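Local coordinates for tail spike protein (Acinetobacter phage vB_AbaP_AS12, PDB 6EU4), which probably recognises and breaks down the capsular polysaccharide of its Acinetobacter baumannii host, as the trimeric beta-helical spike of the phage tail, at residues N289-C294 and V318-T323; Y534-A539 and L551-Y556; D104-I109 and T127-Y132; N368-F373 and L435-K440; Q247-S252 and A278-L283. All blocks are in the same frame, centred on the assembly; numbering follows the deposited sequence. Where two conformers were deposited one is given.

Contact 1: residues N289-C294 and V318-T323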
# COMPACT_ATOMS: atom_id res chain seq x y z
N ASN A 289 5.34 17.94 -9.35
CA ASN A 289 4.35 19.00 -9.41
C ASN A 289 3.11 18.48 -10.12
O ASN A 289 3.21 17.90 -11.21
CB ASN A 289 4.93 20.22 -10.14
CG ASN A 289 3.94 21.35 -10.26
OD1 ASN A 289 3.25 21.71 -9.29
ND2 ASN A 289 3.83 21.91 -11.47
N LYS A 290 1.95 18.65 -9.49
CA LYS A 290 0.66 18.21 -10.04
C LYS A 290 0.69 16.72 -10.38
O LYS A 290 0.16 16.28 -11.40
CB LYS A 290 0.27 19.04 -11.26
CG LYS A 290 0.01 20.52 -10.94
CD LYS A 290 -1.32 20.75 -10.22
CE LYS A 290 -1.65 22.25 -10.08
NZ LYS A 290 -3.04 22.49 -9.59
N MSE A 291 1.25 15.93 -9.47
CA MSE A 291 1.34 14.50 -9.64
C MSE A 291 0.20 13.82 -8.89
O MSE A 291 0.32 13.51 -7.70
CB MSE A 291 2.72 14.00 -9.15
CG MSE A 291 3.80 14.18 -10.24
SE MSE A 291 3.69 12.79 -11.64
CE MSE A 291 4.99 11.54 -10.99
N GLN A 292 -0.89 13.56 -9.61
CA GLN A 292 -2.07 12.95 -9.02
C GLN A 292 -2.03 11.43 -9.18
O GLN A 292 -1.61 10.92 -10.22
CB GLN A 292 -3.35 13.49 -9.67
CG GLN A 292 -3.32 14.98 -10.02
CD GLN A 292 -2.98 15.84 -8.82
OE1 GLN A 292 -2.98 15.37 -7.69
NE2 GLN A 292 -2.70 17.12 -9.07
N GLY A 293 -2.51 10.71 -8.16
CA GLY A 293 -2.59 9.25 -8.29
C GLY A 293 -1.27 8.55 -8.49
O GLY A 293 -1.20 7.58 -9.26
N CYS A 294 -0.23 8.98 -7.78
CA CYS A 294 1.13 8.47 -7.95
C CYS A 294 1.49 7.49 -6.83
O CYS A 294 1.33 7.80 -5.65
CB CYS A 294 2.11 9.64 -7.94
SG CYS A 294 3.83 9.15 -7.98
N VAL A 318 4.47 19.04 -4.76
CA VAL A 318 3.63 20.22 -4.84
C VAL A 318 2.34 19.86 -5.58
O VAL A 318 2.38 19.30 -6.68
CB VAL A 318 4.38 21.37 -5.54
CG1 VAL A 318 3.49 22.56 -5.73
CG2 VAL A 318 5.63 21.75 -4.70
N TYR A 319 1.21 20.20 -4.97
CA TYR A 319 -0.13 19.95 -5.51
C TYR A 319 -0.25 18.54 -6.12
O TYR A 319 -0.77 18.35 -7.22
CB TYR A 319 -0.51 21.02 -6.53
CG TYR A 319 -0.63 22.39 -5.89
CD1 TYR A 319 -1.53 22.62 -4.86
CD2 TYR A 319 0.14 23.45 -6.34
CE1 TYR A 319 -1.64 23.87 -4.26
CE2 TYR A 319 0.03 24.70 -5.76
CZ TYR A 319 -0.85 24.90 -4.72
OH TYR A 319 -0.97 26.16 -4.15
N SER A 320 0.13 17.54 -5.32
CA SER A 320 0.20 16.15 -5.75
C SER A 320 -0.44 15.27 -4.69
O SER A 320 -0.65 15.70 -3.55
CB SER A 320 1.66 15.70 -5.95
OG SER A 320 2.33 16.52 -6.89
N ASN A 321 -0.73 14.02 -5.05
CA ASN A 321 -1.05 13.03 -4.02
C ASN A 321 -0.31 11.74 -4.35
O ASN A 321 -0.44 11.19 -5.45
CB ASN A 321 -2.58 12.84 -3.85
CG ASN A 321 -3.26 12.06 -4.96
OD1 ASN A 321 -3.40 12.52 -6.10
ND2 ASN A 321 -3.80 10.89 -4.60
N VAL A 322 0.51 11.29 -3.39
CA VAL A 322 1.55 10.29 -3.59
C VAL A 322 1.52 9.32 -2.42
O VAL A 322 1.39 9.74 -1.26
CB VAL A 322 2.96 10.93 -3.66
CG1 VAL A 322 4.05 9.87 -3.77
CG2 VAL A 322 3.05 11.95 -4.80
N THR A 323 1.65 8.03 -2.72
CA THR A 323 1.83 6.99 -1.71
C THR A 323 3.19 6.35 -1.93
O THR A 323 3.50 5.95 -3.06
CB THR A 323 0.76 5.90 -1.80
OG1 THR A 323 -0.55 6.45 -1.62
CG2 THR A 323 0.97 4.85 -0.73
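Seven hydrogen bonds join 289-294 to 318-323, successive coils of a parallel beta-helix interrupted by a short irregular bend, and three of them use side chains. Ser320 OG accepts Met291 N at 2.9 Å and donates to Val318 O at 2.8 Å, reaching that oxygen from above its carbonyl plane. Lys290 N meets the same Val318 O at 2.9 Å, nearly along the C=O axis, so two donors share one acceptor. A serine hydroxyl suits the bend because it can accept and donate at once. On Asn321, CG sits in the crowded position between backbone N and carbonyl carbon (chi1 75°), which lets OD1 accept Gly293 N at 2.9 Å. Asn349 and Asn351 of the second subunit bond the two ends of the same amide, so this asparagine ties coil to coil and chain to chain. Gln292 bends at chi2 (-55°), bringing NE2 to Tyr319 O at 2.9 Å with its amide nearly coplanar with that of Asn321. Backbone bonds from Asn321 N to Met291 O, Cys294 N to Asn321 O and Thr323 N to Cys294 O complete the set. Between the parallel pairs Asn289/Val318 and Cys294/Val322 the register slips by one residue, and Gly293 lies in the slip with a positive phi that glycine adopts easily. Lys290 and Tyr319, both left-handed in backbone, run side by side, Lys290 CD lying 3.8 Å from Tyr319 CB. Met291, present as selenomethionine, packs on Phe273 of strand 268-274. Past the bend, Cys294 CB rests 4.0 Å from Val322 CG2.

Contact 2: residues Y534-A539 and L551-Y556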
# COMPACT_ATOMS: atom_id res chain seq x y z
N TYR A 534 -9.93 28.07 32.25
CA TYR A 534 -10.74 27.75 33.41
C TYR A 534 -10.32 26.39 33.93
O TYR A 534 -10.06 25.47 33.15
CB TYR A 534 -12.23 27.69 33.05
CG TYR A 534 -12.79 29.00 32.61
CD1 TYR A 534 -13.27 29.91 33.54
CD2 TYR A 534 -12.87 29.33 31.26
CE1 TYR A 534 -13.79 31.12 33.14
CE2 TYR A 534 -13.39 30.54 30.86
CZ TYR A 534 -13.85 31.43 31.81
OH TYR A 534 -14.37 32.64 31.46
N ASN A 535 -10.29 26.24 35.25
CA ASN A 535 -9.91 24.96 35.84
C ASN A 535 -10.70 24.68 37.11
O ASN A 535 -11.22 25.58 37.77
CB ASN A 535 -8.41 24.90 36.18
CG ASN A 535 -7.54 24.93 34.94
OD1 ASN A 535 -7.09 25.99 34.51
ND2 ASN A 535 -7.31 23.77 34.36
N ALA A 536 -10.75 23.40 37.44
CA ALA A 536 -11.24 22.92 38.73
C ALA A 536 -10.46 21.67 39.08
O ALA A 536 -9.98 20.96 38.19
CB ALA A 536 -12.74 22.63 38.68
N GLN A 537 -10.35 21.39 40.37
CA GLN A 537 -9.70 20.17 40.82
C GLN A 537 -10.47 19.57 41.98
O GLN A 537 -10.96 20.30 42.85
CB GLN A 537 -8.24 20.40 41.23
CG GLN A 537 -7.32 20.81 40.07
CD GLN A 537 -5.88 21.06 40.53
OE1 GLN A 537 -5.65 21.48 41.66
NE2 GLN A 537 -4.92 20.77 39.66
N LEU A 538 -10.60 18.25 41.95
CA LEU A 538 -11.08 17.43 43.05
C LEU A 538 -9.90 16.59 43.54
O LEU A 538 -9.34 15.81 42.77
CB LEU A 538 -12.22 16.52 42.59
CG LEU A 538 -12.64 15.38 43.52
CD1 LEU A 538 -13.04 15.86 44.90
CD2 LEU A 538 -13.78 14.58 42.86
N ALA A 539 -9.52 16.78 44.80
CA ALA A 539 -8.37 16.08 45.38
C ALA A 539 -8.83 15.12 46.47
O ALA A 539 -9.60 15.51 47.36
CB ALA A 539 -7.35 17.06 45.95
N LEU A 551 -12.12 20.52 46.92
CA LEU A 551 -12.41 21.16 45.64
C LEU A 551 -11.76 22.54 45.58
O LEU A 551 -11.74 23.27 46.56
CB LEU A 551 -13.91 21.32 45.43
CG LEU A 551 -14.73 20.03 45.33
CD1 LEU A 551 -16.21 20.35 45.21
CD2 LEU A 551 -14.31 19.19 44.14
N ARG A 552 -11.28 22.91 44.39
CA ARG A 552 -10.93 24.30 44.14
C ARG A 552 -11.13 24.62 42.67
O ARG A 552 -11.24 23.72 41.83
CB ARG A 552 -9.50 24.63 44.57
CG ARG A 552 -8.39 23.96 43.73
CD ARG A 552 -7.02 24.55 44.07
NE ARG A 552 -5.96 23.86 43.35
CZ ARG A 552 -4.66 24.12 43.48
NH1 ARG A 552 -4.22 25.08 44.28
NH2 ARG A 552 -3.79 23.40 42.79
N THR A 553 -11.22 25.91 42.36
CA THR A 553 -11.40 26.38 40.99
C THR A 553 -10.38 27.45 40.67
O THR A 553 -9.87 28.14 41.56
CB THR A 553 -12.80 26.97 40.77
OG1 THR A 553 -13.04 27.99 41.73
CG2 THR A 553 -13.87 25.89 40.90
N GLY A 554 -10.13 27.60 39.38
CA GLY A 554 -9.30 28.67 38.86
C GLY A 554 -9.98 29.36 37.71
O GLY A 554 -10.30 28.75 36.69
N ASP A 555 -10.24 30.66 37.88
CA ASP A 555 -10.87 31.45 36.84
C ASP A 555 -9.86 31.72 35.72
O ASP A 555 -8.65 31.72 35.94
CB ASP A 555 -11.40 32.74 37.45
CG ASP A 555 -12.44 33.47 36.58
OD1 ASP A 555 -12.83 32.97 35.50
OD2 ASP A 555 -12.86 34.58 37.02
N TYR A 556 -10.38 31.92 34.52
CA TYR A 556 -9.57 32.25 33.36
C TYR A 556 -8.77 33.52 33.64
O TYR A 556 -9.34 34.58 33.92
CB TYR A 556 -10.49 32.44 32.17
CG TYR A 556 -9.83 32.58 30.82
CD1 TYR A 556 -9.38 33.82 30.37
CD2 TYR A 556 -9.68 31.48 30.00
CE1 TYR A 556 -8.78 33.94 29.12
CE2 TYR A 556 -9.08 31.60 28.75
CZ TYR A 556 -8.65 32.83 28.32
OH TYR A 556 -8.05 32.97 27.08
O HOH W 1 -13.84 34.54 33.54
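Arg552 has CG in the crowded position between backbone N and carbonyl carbon (chi1 68°) and then runs extended to NE, while Gln537 puts CG beside its own N (chi1 -66°) and is extended beyond it. The two chains therefore rise side by side from one face of the beta hairpin formed by strands 535-542 and 547-554. Their ends meet side-on: Arg552 NE and Arg552 NH2 each lie 2.9 Å from Gln537 OE1, which lies close to the guanidinium plane. Below them Gln537 and Arg552 form an antiparallel hydrogen-bonded pair, as do Asn535 and Gly554, where Gly554 N reaches Asn535 O at 2.8 Å. On the other face Leu538 CD1 touches Leu551 CD2 at 3.6 Å, and these leucines also pack on Trp525 of the third subunit and Phe549 of the second, respectively. At the open end, Tyr556 CB sits over the centre of the Tyr534 ring, 3.6 Å from its centroid, a CH-pi contact. Nearby, a water bridges Tyr534 OH, at 2.9 Å, and Asp555 OD1, to which it donates at 2.7 Å. Glutamine suits its place because its oxygen takes both arginine donors while its NE2 gives to Ile487 O and Gln524 OE1. Arg552 NH2 also bonds Thr488, and the guanidinium makes a cation-pi contact with Tyr560. Among the groups that meet the buried positive charge are a neutral amide oxygen, a hydroxyl and an aromatic ring; the charge probably polarises that amide, strengthening the bonds given by its nitrogen.

Contact 3: residues D104-I109 and T127-Y132; sequences DSAIPI and TSVPVY
One carboxylate, that of Asp104, collects three hydrogen bonds, all from above its plane, and so fastens the start of helix 106-113 to the corner after strand 124-127 of the beta-helix. Asp104 OD1 accepts Ala106 N at 3.1 Å, closing an Asx turn, and also Ser128 N at 3.1 Å from the facing segment. Asp104 OD2 accepts a short hydrogen bond from Ser128 OG, 2.6 Å. CG anti to the backbone N (chi1 -173°) carries the carboxylate across to the other segment, and Ser128 keeps OG in the crowded position (chi1 74°), so that its amide and its hydroxyl reach one oxygen each. Aspartate fits well here, since the amides of a helix N-terminus would be expected to favour its negative charge. Ser105, at the N-cap position, uses its hydroxyl instead to bond Lys97 N.

Behind this polar edge the helix turns small and branched apolar groups to the coil. Ala106 CB meets Val129 CG2 at 3.7 Å, alanine being short enough to let the backbones come close. One turn further, Ile109 crosses Val131 at about a right angle, with its CG2 3.7 Å from Val131 CG1; both residues also lie on Phe149 of strand 148-151. The other branch of the isoleucine is pressed harder: Ile109 CD1 comes within 3.4 Å of Thr127 CG2, tighter than usual van der Waals contact.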
# COMPACT_ATOMS: atom_id res chain seq x y z
N ASP A 104 29.58 8.64 -35.28
CA ASP A 104 28.32 9.27 -34.90
C ASP A 104 27.17 8.46 -35.50
O ASP A 104 26.94 8.52 -36.72
CB ASP A 104 28.29 10.72 -35.39
CG ASP A 104 27.08 11.49 -34.90
OD1 ASP A 104 26.25 10.95 -34.14
OD2 ASP A 104 26.97 12.68 -35.31
N SER A 105 26.45 7.73 -34.65
CA SER A 105 25.33 6.90 -35.06
C SER A 105 23.98 7.62 -34.99
O SER A 105 22.93 6.98 -35.16
CB SER A 105 25.27 5.64 -34.18
OG SER A 105 26.30 4.73 -34.53
N ALA A 106 23.98 8.94 -34.78
CA ALA A 106 22.74 9.70 -34.58
C ALA A 106 21.73 9.49 -35.71
O ALA A 106 20.54 9.28 -35.46
CB ALA A 106 23.06 11.19 -34.48
N ILE A 107 22.17 9.59 -36.95
CA ILE A 107 21.25 9.56 -38.08
C ILE A 107 20.68 8.15 -38.22
O ILE A 107 19.45 8.00 -38.31
CB ILE A 107 21.94 10.06 -39.36
CG1 ILE A 107 22.16 11.58 -39.23
CG2 ILE A 107 21.12 9.73 -40.61
CD1 ILE A 107 23.08 12.19 -40.30
N PRO A 108 21.50 7.09 -38.22
CA PRO A 108 20.93 5.73 -38.26
C PRO A 108 19.98 5.45 -37.11
O PRO A 108 18.94 4.81 -37.33
CB PRO A 108 22.16 4.82 -38.18
CG PRO A 108 23.28 5.63 -38.60
CD PRO A 108 22.97 7.06 -38.34
N ILE A 109 20.32 5.85 -35.88
CA ILE A 109 19.42 5.62 -34.75
C ILE A 109 18.09 6.28 -35.03
O ILE A 109 17.02 5.69 -34.84
CB ILE A 109 20.03 6.15 -33.44
CG1 ILE A 109 21.21 5.30 -32.97
CG2 ILE A 109 18.96 6.22 -32.32
CD1 ILE A 109 22.10 6.05 -32.02
N THR A 127 26.24 9.39 -30.10
CA THR A 127 25.39 10.34 -30.80
C THR A 127 25.87 11.76 -30.54
O THR A 127 26.26 12.10 -29.43
CB THR A 127 23.95 10.23 -30.34
OG1 THR A 127 23.91 10.40 -28.91
CG2 THR A 127 23.38 8.88 -30.74
N SER A 128 25.81 12.60 -31.58
CA SER A 128 26.18 14.00 -31.44
C SER A 128 24.97 14.92 -31.27
O SER A 128 25.16 16.12 -31.00
CB SER A 128 26.98 14.46 -32.65
OG SER A 128 26.12 14.60 -33.77
N VAL A 129 23.76 14.41 -31.46
CA VAL A 129 22.53 15.16 -31.25
C VAL A 129 21.57 14.28 -30.47
O VAL A 129 21.78 13.06 -30.36
CB VAL A 129 21.91 15.62 -32.59
CG1 VAL A 129 22.82 16.66 -33.28
CG2 VAL A 129 21.67 14.45 -33.51
N PRO A 130 20.52 14.85 -29.91
CA PRO A 130 19.48 14.01 -29.31
C PRO A 130 18.81 13.17 -30.38
O PRO A 130 18.79 13.52 -31.56
CB PRO A 130 18.49 15.03 -28.70
CG PRO A 130 19.22 16.35 -28.72
CD PRO A 130 20.13 16.27 -29.89
N VAL A 131 18.22 12.05 -29.95
CA VAL A 131 17.37 11.24 -30.81
C VAL A 131 15.98 11.23 -30.20
O VAL A 131 15.84 11.25 -28.97
CB VAL A 131 17.91 9.81 -31.00
CG1 VAL A 131 19.27 9.88 -31.73
CG2 VAL A 131 18.05 9.05 -29.67
N TYR A 132 14.96 11.25 -31.04
CA TYR A 132 13.60 11.35 -30.57
C TYR A 132 12.78 10.13 -30.98
O TYR A 132 13.11 9.41 -31.93
CB TYR A 132 12.93 12.65 -31.08
CG TYR A 132 12.67 12.68 -32.57
CD1 TYR A 132 11.52 12.11 -33.11
CD2 TYR A 132 13.57 13.28 -33.43
CE1 TYR A 132 11.28 12.14 -34.48
CE2 TYR A 132 13.34 13.31 -34.80
CZ TYR A 132 12.19 12.74 -35.30
OH TYR A 132 11.96 12.76 -36.65

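Contact 4: residues N368-F373 and L435-K440; sequences NNNSMF and LTAFTK
The Asn370 amide meets the backbone of Phe438 with both its ends. Phe438 N donates to Asn370 OD1 at 2.9 Å, in the carbonyl plane and on a lone pair, while Asn370 ND2 gives an almost straight bond (171°) to Phe438 O, also 2.9 Å long. Asparagine is apt here, because its amide offers the same donor and acceptor as a neighbouring strand would. The Phe438 ring lies nearly parallel to that amide, their planes 9° apart, and Asn370 OD1 is 3.4 Å from Phe438 CD2. A water widens the join, accepting from Asn370 N at 2.9 Å and donating to Thr436 O at 2.8 Å. Asn369 CB packs against the same carbonyl, 3.1 Å from Thr436 O.

Behind this shell, Asn370 is the centre of an inverse gamma turn, and CG in the crowded position (chi1 70°) brings its amide nearer the facing loop. Ser371 OG bonds Asn369 OD1 at 2.7 Å, and Asn369 ND2 goes to Ser365 O, so that side chain is held at both ends. Phe438 stacks on Tyr444 and touches Ala405. The arrangement is that of a loop, between strands 430-432 and 443-445, held by a side-chain amide against the chain entering strand 371-376 of the parallel beta-helix.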
# COMPACT_ATOMS: atom_id res chain seq x y z
N ASN A 368 10.39 27.80 3.84
CA ASN A 368 11.83 27.64 3.70
C ASN A 368 12.40 27.56 5.12
O ASN A 368 12.75 28.58 5.72
CB ASN A 368 12.43 28.81 2.93
CG ASN A 368 13.90 28.65 2.67
OD1 ASN A 368 14.46 27.56 2.80
ND2 ASN A 368 14.54 29.73 2.25
N ASN A 369 12.43 26.35 5.68
CA ASN A 369 12.80 26.23 7.09
C ASN A 369 13.45 24.89 7.38
O ASN A 369 13.48 23.98 6.55
CB ASN A 369 11.59 26.48 7.99
CG ASN A 369 10.39 25.63 7.60
OD1 ASN A 369 10.40 24.42 7.75
ND2 ASN A 369 9.35 26.29 7.10
N ASN A 370 14.04 24.79 8.58
CA ASN A 370 14.89 23.64 8.90
C ASN A 370 14.07 22.55 9.58
O ASN A 370 14.20 22.28 10.77
CB ASN A 370 16.10 24.05 9.73
CG ASN A 370 15.77 24.49 11.18
OD1 ASN A 370 14.82 25.24 11.45
ND2 ASN A 370 16.62 24.04 12.11
N SER A 371 13.25 21.88 8.77
CA SER A 371 12.41 20.79 9.22
C SER A 371 12.55 19.59 8.29
O SER A 371 12.68 19.73 7.07
CB SER A 371 10.94 21.22 9.29
OG SER A 371 10.43 21.69 8.04
N MSE A 372 12.48 18.39 8.86
CA MSE A 372 12.54 17.22 8.01
C MSE A 372 11.27 17.09 7.16
O MSE A 372 11.36 16.80 5.96
CB MSE A 372 12.76 15.95 8.82
CG MSE A 372 14.18 15.83 9.36
SE MSE A 372 15.55 15.65 7.94
CE MSE A 372 16.02 17.54 7.69
N PHE A 373 10.11 17.34 7.78
CA PHE A 373 8.82 17.36 7.08
C PHE A 373 8.32 18.79 7.13
O PHE A 373 7.93 19.27 8.20
CB PHE A 373 7.83 16.38 7.71
CG PHE A 373 8.29 14.96 7.62
CD1 PHE A 373 8.04 14.21 6.47
CD2 PHE A 373 9.03 14.39 8.64
CE1 PHE A 373 8.51 12.92 6.36
CE2 PHE A 373 9.50 13.08 8.52
CZ PHE A 373 9.23 12.35 7.38
N LEU A 435 7.36 30.45 15.17
CA LEU A 435 8.68 30.56 14.57
C LEU A 435 8.73 29.85 13.22
O LEU A 435 7.87 29.03 12.87
CB LEU A 435 9.73 29.97 15.52
CG LEU A 435 9.77 30.50 16.96
CD1 LEU A 435 10.88 29.80 17.74
CD2 LEU A 435 9.96 32.00 17.00
N THR A 436 9.81 30.15 12.46
CA THR A 436 10.13 29.39 11.24
C THR A 436 11.58 28.92 11.26
O THR A 436 12.13 28.58 10.21
CB THR A 436 9.86 30.19 9.96
OG1 THR A 436 10.61 31.42 9.97
CG2 THR A 436 8.36 30.49 9.81
N ALA A 437 12.20 28.90 12.44
CA ALA A 437 13.56 28.40 12.62
C ALA A 437 13.61 27.68 13.95
O ALA A 437 13.19 28.25 14.97
CB ALA A 437 14.59 29.53 12.58
N PHE A 438 14.11 26.46 13.95
CA PHE A 438 13.99 25.55 15.07
C PHE A 438 15.36 25.07 15.55
O PHE A 438 16.35 25.09 14.81
CB PHE A 438 13.09 24.39 14.67
CG PHE A 438 11.83 24.87 13.99
CD1 PHE A 438 10.84 25.47 14.75
CD2 PHE A 438 11.68 24.81 12.62
CE1 PHE A 438 9.70 26.00 14.13
CE2 PHE A 438 10.53 25.31 12.01
CZ PHE A 438 9.56 25.91 12.76
N THR A 439 15.39 24.66 16.82
CA THR A 439 16.64 24.21 17.44
C THR A 439 16.49 22.89 18.18
O THR A 439 17.42 22.48 18.89
CB THR A 439 17.17 25.29 18.39
OG1 THR A 439 16.21 25.50 19.43
CG2 THR A 439 17.40 26.60 17.66
N LYS A 440 15.35 22.22 18.05
CA LYS A 440 15.16 20.90 18.61
C LYS A 440 14.42 20.02 17.60
O LYS A 440 13.68 20.52 16.75
CB LYS A 440 14.37 20.95 19.93
CG LYS A 440 15.08 21.71 21.04
CD LYS A 440 14.27 21.64 22.32
CE LYS A 440 15.07 22.15 23.52
NZ LYS A 440 15.53 23.52 23.30
O HOH W 2 14.56 27.56 9.36

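Contact 5: residues Q247-S252 and A278-L283; sequences QASASS and ATDAGL
The strands run parallel and in register, Ala248 beside Ala278 and Ser249 beside Thr279. Thr279 N bonds Ala248 O at 3.1 Å, and Ala250 N reaches Thr279 O at 3.1 Å, nearly along the C=O axis. Asp280 then takes a positive phi (78°) and the regular pairing lapses, to be followed by two further bonds: Gly282 N to Ser251 O at 2.8 Å and Leu283 N to Ser252 O at 2.9 Å, the latter on a lone pair. Glycine at 282 leaves room for the close Ser251 carbonyl.

A relay of side chains crosses the pair. Gln247 NE2 donates to Ser249 OG at 2.8 Å, Ser249 OG to Thr279 OG1 at 2.5 Å, and Thr279 OG1 to Asp280 OD2 at 2.7 Å. All these donors point one way, toward the carboxylate, so each bond probably strengthens the next. The hydroxyl residues fit because each accepts and donates. On the opposite face Ala248 and Ala278 both touch Phe255 of strand 253-257, and alanine is small enough to admit that ring. Parallel, in-register pairing of strands from successive coils, with further backbone bonds at the corner of Ser251 and Ser252, is characteristic of a parallel beta-helix.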
# COMPACT_ATOMS: atom_id res chain seq x y z
N GLN A 247 16.41 4.11 -13.19
CA GLN A 247 17.36 4.79 -12.33
C GLN A 247 17.71 6.11 -13.00
O GLN A 247 18.05 6.13 -14.19
CB GLN A 247 18.63 3.96 -12.13
CG GLN A 247 19.72 4.72 -11.39
CD GLN A 247 20.98 3.90 -11.13
OE1 GLN A 247 21.04 2.71 -11.43
NE2 GLN A 247 22.00 4.56 -10.59
N ALA A 248 17.61 7.19 -12.24
CA ALA A 248 18.00 8.51 -12.72
C ALA A 248 19.11 9.04 -11.83
O ALA A 248 18.87 9.45 -10.68
CB ALA A 248 16.80 9.45 -12.76
N SER A 249 20.33 9.00 -12.36
CA SER A 249 21.50 9.53 -11.68
C SER A 249 21.82 10.88 -12.31
O SER A 249 22.09 10.96 -13.51
CB SER A 249 22.67 8.56 -11.79
OG SER A 249 22.33 7.28 -11.25
N ALA A 250 21.76 11.94 -11.51
CA ALA A 250 21.87 13.29 -12.02
C ALA A 250 22.60 14.16 -11.02
O ALA A 250 22.54 13.91 -9.82
CB ALA A 250 20.49 13.90 -12.28
N SER A 251 23.27 15.21 -11.51
CA SER A 251 23.96 16.11 -10.59
C SER A 251 23.03 17.12 -9.94
O SER A 251 23.34 17.59 -8.85
CB SER A 251 25.10 16.84 -11.30
OG SER A 251 24.59 17.73 -12.28
N SER A 252 21.89 17.46 -10.55
CA SER A 252 20.98 18.46 -9.97
C SER A 252 19.63 17.86 -9.55
O SER A 252 19.30 17.88 -8.36
CB SER A 252 20.78 19.61 -10.97
OG SER A 252 19.91 20.59 -10.42
N ALA A 278 16.64 7.08 -7.49
CA ALA A 278 17.20 8.41 -7.71
C ALA A 278 18.56 8.46 -7.03
O ALA A 278 18.67 8.11 -5.86
CB ALA A 278 16.29 9.49 -7.13
N THR A 279 19.61 8.84 -7.76
CA THR A 279 20.91 8.97 -7.12
C THR A 279 21.59 10.28 -7.52
O THR A 279 21.36 10.83 -8.60
CB THR A 279 21.89 7.79 -7.45
OG1 THR A 279 22.30 7.84 -8.81
CG2 THR A 279 21.23 6.40 -7.20
N ASP A 280 22.44 10.75 -6.61
CA ASP A 280 23.47 11.75 -6.82
C ASP A 280 22.94 13.18 -6.89
O ASP A 280 23.75 14.12 -6.84
CB ASP A 280 24.30 11.45 -8.08
CG ASP A 280 24.93 10.05 -8.02
OD1 ASP A 280 25.66 9.80 -7.05
OD2 ASP A 280 24.64 9.18 -8.86
N ALA A 281 21.64 13.39 -6.97
CA ALA A 281 21.09 14.73 -7.16
C ALA A 281 21.50 15.70 -6.06
O ALA A 281 21.38 15.42 -4.86
CB ALA A 281 19.56 14.63 -7.22
N GLY A 282 21.92 16.90 -6.48
CA GLY A 282 22.38 17.91 -5.55
C GLY A 282 21.35 18.96 -5.18
O GLY A 282 21.62 19.76 -4.27
N LEU A 283 20.19 18.98 -5.84
CA LEU A 283 19.13 19.95 -5.58
C LEU A 283 17.85 19.29 -5.08
O LEU A 283 17.41 19.61 -3.97
CB LEU A 283 18.87 20.77 -6.86
CG LEU A 283 17.73 21.80 -6.79
CD1 LEU A 283 18.03 22.84 -5.75
CD2 LEU A 283 17.48 22.48 -8.15

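In the fold
Contacts 3, 5, 1 and 4 follow one another in sequence through the beta-helix, while contact 2 belongs to a separate sheet nearer the C-terminus. Contacts 3 and 2 lie on opposite sides of the chain's centre, their centres about 81 Å apart. Contacts 5 and 1 have centres about 20 Å apart and are linked directly, since strands 277-279 and 284-304 are consecutive and neighbours in the coil stack. The centres of contacts 1 and 4 are about 24 Å apart, with nearest atoms about 11 Å apart. No two of the five touch. Contacts 1 and 2 both meet the second subunit, whereas no other subunit touches the segments of contacts 3 and 4.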